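Long-range contact in Bd3459 (Bdellovibrio bacteriovorus, PDB 5CEC), which probably acts as a serine-type peptidase of the D-Ala-D-Ala carboxypeptidase family, a predatory endopeptidase that is bound by an ankyrin-repeat immunity protein: residues K65-L78 / M277-G291. The protein carries 1 engineered substitution. Sequence-based numbering, arbitrary orientation.
Sequences KFPLASISKVVTTL and MQADTSDIEFHNGSG
The loop G289-G291 runs beside the start of the helix that begins near S72, coming closest where the CA atoms of A69 and G291 lie 4.4 Å apart, and G291 CA sends a CA-H...O contact to A69 O. One water joins the same two residues, accepting from A69 N and donating to G291 O. K73 reaches the loop with its amine: the chain runs straight until chi4 (70°) bends it, and NZ donates to S290 O at 2.9 Å, in the carbonyl plane on a lone pair. That amine also bonds S70 OG, 2.7 Å from NZ, and N253 OD1. S70 and K73 fit the SxxK pattern of penicillin-recognising serine peptidases, in which S70 would be the nucleophile; a sulfate ion, probably from the crystallisation liquor, is hydrogen-bonded to S70 OG, consistent with an active-site pocket there, and K357 lies alongside. One turn further on, T76 OG1 donates to G289 O at 2.9 Å, again in plane. S290 turns its own hydroxyl elsewhere, to D257. Just before this loop, the F286 ring packs against the helix, with CZ 3.6 Å from V75 CB and CE1 3.7 Å from L68 CD1; the L68 and F286 side chains cross at about a right angle, and F269 stacks on the ring. At the far end, K65 trails its aliphatic chain over the carbonyls of T281 and S282. Its NZ bonds T281 O, tilted 31° from the carbonyl plane, and forms a salt bridge to E285 OE1, 3.1 Å from NZ. Strands 65-67 and 284-285 do not pair directly; strand 304-306 runs antiparallel between them.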
loop_
_atom_site.group_PDB
_atom_site.type_symbol
_atom_site.label_atom_id
_atom_site.label_comp_id
_atom_site.label_asym_id
_atom_site.label_seq_id
_atom_site.Cartn_x
_atom_site.Cartn_y
_atom_site.Cartn_z
ATOM N N LYS A 65 16.697 -0.533 -17.585
ATOM C CA LYS A 65 15.591 0.175 -16.918
ATOM C C LYS A 65 14.244 -0.481 -17.220
ATOM O O LYS A 65 13.968 -0.810 -18.376
ATOM C CB LYS A 65 15.486 1.653 -17.302
ATOM C CG LYS A 65 16.654 2.507 -16.821
ATOM C CD LYS A 65 16.341 4.001 -16.978
ATOM C CE LYS A 65 16.352 4.469 -18.412
ATOM N NZ LYS A 65 15.850 5.862 -18.586
ATOM N N PHE A 66 13.404 -0.626 -16.180
ATOM C CA PHE A 66 12.017 -1.106 -16.321
ATOM C C PHE A 66 11.091 -0.255 -15.465
ATOM O O PHE A 66 11.550 0.387 -14.504
ATOM C CB PHE A 66 11.882 -2.562 -15.900
ATOM C CG PHE A 66 12.679 -3.501 -16.740
ATOM C CD1 PHE A 66 12.289 -3.754 -18.053
ATOM C CD2 PHE A 66 13.859 -4.064 -16.261
ATOM C CE1 PHE A 66 13.008 -4.609 -18.840
ATOM C CE2 PHE A 66 14.580 -4.921 -17.055
ATOM C CZ PHE A 66 14.169 -5.184 -18.343
ATOM N N PRO A 67 9.788 -0.258 -15.779
ATOM C CA PRO A 67 8.838 0.442 -14.915
ATOM C C PRO A 67 8.829 -0.117 -13.494
ATOM O O PRO A 67 8.839 -1.331 -13.322
ATOM C CB PRO A 67 7.504 0.213 -15.596
ATOM C CG PRO A 67 7.815 -0.114 -17.010
ATOM C CD PRO A 67 9.127 -0.847 -16.959
ATOM N N LEU A 68 8.853 0.782 -12.525
ATOM C CA LEU A 68 8.917 0.395 -11.119
ATOM C C LEU A 68 7.569 0.310 -10.435
ATOM O O LEU A 68 7.424 -0.361 -9.404
ATOM C CB LEU A 68 9.753 1.416 -10.361
ATOM C CG LEU A 68 11.192 1.641 -10.832
ATOM C CD1 LEU A 68 11.879 2.651 -9.931
ATOM C CD2 LEU A 68 11.945 0.315 -10.813
ATOM N N ALA A 69 6.613 1.080 -10.925
ATOM C CA ALA A 69 5.362 1.281 -10.178
ATOM C C ALA A 69 5.692 1.753 -8.757
ATOM O O ALA A 69 6.672 2.487 -8.567
ATOM C CB ALA A 69 4.479 0.024 -10.199
ATOM N N SER A 70 4.940 1.311 -7.747
ATOM C CA SER A 70 5.074 1.889 -6.418
ATOM C C SER A 70 6.322 1.460 -5.645
ATOM O O SER A 70 6.552 1.996 -4.562
ATOM C CB SER A 70 3.807 1.672 -5.566
ATOM O OG SER A 70 2.747 2.507 -6.015
ATOM N N ILE A 71 7.171 0.564 -6.157
ATOM C CA ILE A 71 8.487 0.446 -5.504
ATOM C C ILE A 71 9.303 1.722 -5.645
ATOM O O ILE A 71 10.224 1.963 -4.853
ATOM C CB ILE A 71 9.276 -0.818 -5.863
ATOM C CG1 ILE A 71 9.903 -0.731 -7.266
ATOM C CG2 ILE A 71 8.445 -2.048 -5.617
ATOM C CD1 ILE A 71 10.753 -1.944 -7.629
ATOM N N SER A 72 8.905 2.601 -6.558
ATOM C CA SER A 72 9.404 3.970 -6.564
ATOM C C SER A 72 9.379 4.618 -5.175
ATOM O O SER A 72 10.202 5.459 -4.842
ATOM C CB SER A 72 8.544 4.859 -7.469
ATOM O OG SER A 72 8.647 4.521 -8.817
ATOM N N LYS A 73 8.355 4.271 -4.385
ATOM C CA LYS A 73 8.207 4.888 -3.049
ATOM C C LYS A 73 9.362 4.560 -2.113
ATOM O O LYS A 73 9.618 5.326 -1.203
ATOM C CB LYS A 73 6.845 4.538 -2.443
ATOM C CG LYS A 73 5.659 5.011 -3.266
ATOM C CD LYS A 73 4.345 4.791 -2.550
ATOM C CE LYS A 73 3.179 5.416 -3.275
ATOM N NZ LYS A 73 2.843 4.730 -4.537
ATOM N N VAL A 74 10.050 3.445 -2.354
ATOM C CA VAL A 74 11.226 3.143 -1.542
ATOM C C VAL A 74 12.372 4.125 -1.870
ATOM O O VAL A 74 13.144 4.509 -0.996
ATOM C CB VAL A 74 11.683 1.694 -1.703
ATOM C CG1 VAL A 74 12.872 1.425 -0.798
ATOM C CG2 VAL A 74 10.567 0.713 -1.359
ATOM N N VAL A 75 12.463 4.542 -3.129
ATOM C CA VAL A 75 13.462 5.532 -3.529
ATOM C C VAL A 75 13.129 6.882 -2.897
ATOM O O VAL A 75 13.996 7.561 -2.318
ATOM C CB VAL A 75 13.547 5.655 -5.058
ATOM C CG1 VAL A 75 14.692 6.577 -5.439
ATOM C CG2 VAL A 75 13.811 4.278 -5.698
ATOM N N THR A 76 11.856 7.253 -2.947
ATOM C CA THR A 76 11.410 8.503 -2.265
ATOM C C THR A 76 11.695 8.434 -0.741
ATOM O O THR A 76 12.081 9.437 -0.154
ATOM C CB THR A 76 9.936 8.732 -2.576
ATOM O OG1 THR A 76 9.785 8.753 -4.005
ATOM C CG2 THR A 76 9.423 10.016 -1.966
ATOM N N THR A 77 11.492 7.250 -0.160
ATOM C CA THR A 77 11.770 6.997 1.266
ATOM C C THR A 77 13.242 7.270 1.544
ATOM O O THR A 77 13.559 7.979 2.498
ATOM C CB THR A 77 11.378 5.565 1.625
ATOM O OG1 THR A 77 9.965 5.427 1.471
ATOM C CG2 THR A 77 11.703 5.220 3.009
ATOM N N LEU A 78 14.138 6.722 0.729
ATOM C CA LEU A 78 15.583 6.960 0.921
ATOM C C LEU A 78 15.876 8.463 0.841
ATOM O O LEU A 78 16.596 9.010 1.690
ATOM C CB LEU A 78 16.370 6.231 -0.160
ATOM C CG LEU A 78 17.854 6.576 -0.219
ATOM C CD1 LEU A 78 18.582 6.263 1.087
ATOM C CD2 LEU A 78 18.533 5.878 -1.373
ATOM N N MET A 277 24.635 8.142 -5.806
ATOM C CA MET A 277 24.860 6.857 -6.459
ATOM C C MET A 277 25.748 6.940 -7.673
ATOM O O MET A 277 26.029 5.918 -8.258
ATOM C CB MET A 277 23.509 6.257 -6.891
ATOM C CG MET A 277 22.485 6.147 -5.787
ATOM S SD MET A 277 22.865 4.783 -4.681
ATOM C CE MET A 277 21.362 4.624 -3.758
ATOM N N GLN A 278 26.137 8.155 -8.069
ATOM C CA GLN A 278 26.860 8.378 -9.333
ATOM C C GLN A 278 26.003 7.786 -10.459
ATOM O O GLN A 278 26.511 7.200 -11.410
ATOM C CB GLN A 278 28.290 7.804 -9.289
ATOM C CG GLN A 278 29.206 8.504 -8.291
ATOM C CD GLN A 278 28.773 8.303 -6.846
ATOM O OE1 GLN A 278 28.712 7.165 -6.363
ATOM N NE2 GLN A 278 28.442 9.398 -6.151
ATOM N N ALA A 279 24.685 7.955 -10.327
ATOM C CA ALA A 279 23.722 7.464 -11.277
ATOM C C ALA A 279 23.329 8.586 -12.217
ATOM O O ALA A 279 23.474 9.774 -11.906
ATOM C CB ALA A 279 22.495 6.949 -10.541
ATOM N N ASP A 280 22.871 8.205 -13.396
ATOM C CA ASP A 280 22.292 9.174 -14.309
ATOM C C ASP A 280 20.974 8.638 -14.882
ATOM O O ASP A 280 20.427 7.644 -14.370
ATOM C CB ASP A 280 23.333 9.556 -15.362
ATOM C CG ASP A 280 23.819 8.370 -16.170
ATOM O OD1 ASP A 280 23.051 7.413 -16.376
ATOM O OD2 ASP A 280 24.977 8.397 -16.613
ATOM N N THR A 281 20.466 9.282 -15.930
ATOM C CA THR A 281 19.175 8.925 -16.557
ATOM C C THR A 281 19.100 7.486 -17.049
ATOM O O THR A 281 18.026 6.891 -17.059
ATOM C CB THR A 281 18.863 9.774 -17.816
ATOM O OG1 THR A 281 19.675 9.335 -18.916
ATOM C CG2 THR A 281 19.048 11.232 -17.569
ATOM N N SER A 282 20.246 6.971 -17.490
ATOM C CA SER A 282 20.347 5.599 -17.965
ATOM C C SER A 282 20.155 4.553 -16.840
ATOM O O SER A 282 19.804 3.425 -17.123
ATOM C CB SER A 282 21.691 5.422 -18.713
ATOM O OG SER A 282 22.774 5.197 -17.811
ATOM N N ASP A 283 20.402 4.934 -15.587
ATOM C CA ASP A 283 20.215 4.074 -14.411
ATOM C C ASP A 283 18.830 4.240 -13.776
ATOM O O ASP A 283 18.254 3.278 -13.294
ATOM C CB ASP A 283 21.249 4.404 -13.341
ATOM C CG ASP A 283 22.674 4.286 -13.841
ATOM O OD1 ASP A 283 22.996 3.201 -14.347
ATOM O OD2 ASP A 283 23.456 5.269 -13.749
ATOM N N ILE A 284 18.340 5.476 -13.751
ATOM C CA ILE A 284 17.100 5.809 -13.060
ATOM C C ILE A 284 16.519 7.103 -13.607
ATOM O O ILE A 284 17.237 8.075 -13.776
ATOM C CB ILE A 284 17.343 5.911 -11.525
ATOM C CG1 ILE A 284 16.041 6.202 -10.767
ATOM C CG2 ILE A 284 18.421 6.936 -11.170
ATOM C CD1 ILE A 284 16.112 5.886 -9.283
ATOM N N GLU A 285 15.221 7.099 -13.909
ATOM C CA GLU A 285 14.574 8.273 -14.458
ATOM C C GLU A 285 13.223 8.394 -13.794
ATOM O O GLU A 285 12.329 7.582 -14.022
ATOM C CB GLU A 285 14.449 8.171 -15.960
ATOM C CG GLU A 285 13.843 9.395 -16.602
ATOM C CD GLU A 285 13.636 9.243 -18.090
ATOM O OE1 GLU A 285 14.462 8.588 -18.767
ATOM O OE2 GLU A 285 12.647 9.807 -18.589
ATOM N N PHE A 286 13.106 9.403 -12.948
ATOM C CA PHE A 286 11.897 9.668 -12.211
ATOM C C PHE A 286 11.187 10.926 -12.714
ATOM O O PHE A 286 11.810 11.879 -13.206
ATOM C CB PHE A 286 12.215 9.863 -10.717
ATOM C CG PHE A 286 12.148 8.597 -9.894
ATOM C CD1 PHE A 286 12.638 7.380 -10.373
ATOM C CD2 PHE A 286 11.603 8.631 -8.617
ATOM C CE1 PHE A 286 12.562 6.235 -9.586
ATOM C CE2 PHE A 286 11.548 7.485 -7.834
ATOM C CZ PHE A 286 12.020 6.295 -8.310
ATOM N N HIS A 287 9.872 10.919 -12.562
ATOM C CA HIS A 287 9.060 12.085 -12.793
ATOM C C HIS A 287 8.135 12.406 -11.631
ATOM O O HIS A 287 7.538 13.484 -11.636
ATOM C CB HIS A 287 8.228 11.897 -14.071
ATOM C CG HIS A 287 9.037 11.457 -15.241
ATOM N ND1 HIS A 287 9.718 12.357 -16.024
ATOM C CD2 HIS A 287 9.349 10.227 -15.716
ATOM C CE1 HIS A 287 10.396 11.710 -16.949
ATOM N NE2 HIS A 287 10.179 10.416 -16.793
ATOM N N ASN A 288 7.972 11.489 -10.672
ATOM C CA ASN A 288 7.162 11.740 -9.511
ATOM C C ASN A 288 7.644 10.842 -8.394
ATOM O O ASN A 288 8.555 10.021 -8.592
ATOM C CB ASN A 288 5.659 11.591 -9.824
ATOM C CG ASN A 288 5.255 10.178 -10.208
ATOM O OD1 ASN A 288 5.875 9.204 -9.846
ATOM N ND2 ASN A 288 4.202 10.073 -10.998
ATOM N N GLY A 289 7.060 10.989 -7.214
ATOM C CA GLY A 289 7.493 10.229 -6.062
ATOM C C GLY A 289 6.805 8.894 -5.894
ATOM O O GLY A 289 7.289 8.032 -5.183
ATOM N N SER A 290 5.655 8.734 -6.547
ATOM C CA SER A 290 4.769 7.612 -6.298
ATOM C C SER A 290 4.955 6.410 -7.200
ATOM O O SER A 290 4.621 5.284 -6.800
ATOM C CB SER A 290 3.316 8.074 -6.363
ATOM O OG SER A 290 3.036 8.554 -7.638
ATOM N N GLY A 291 5.380 6.654 -8.453
ATOM C CA GLY A 291 5.479 5.595 -9.451
ATOM C C GLY A 291 4.358 5.442 -10.459
ATOM O O GLY A 291 4.456 4.639 -11.397
HETATM O O HOH W 1 6.725 3.364 -12.474
#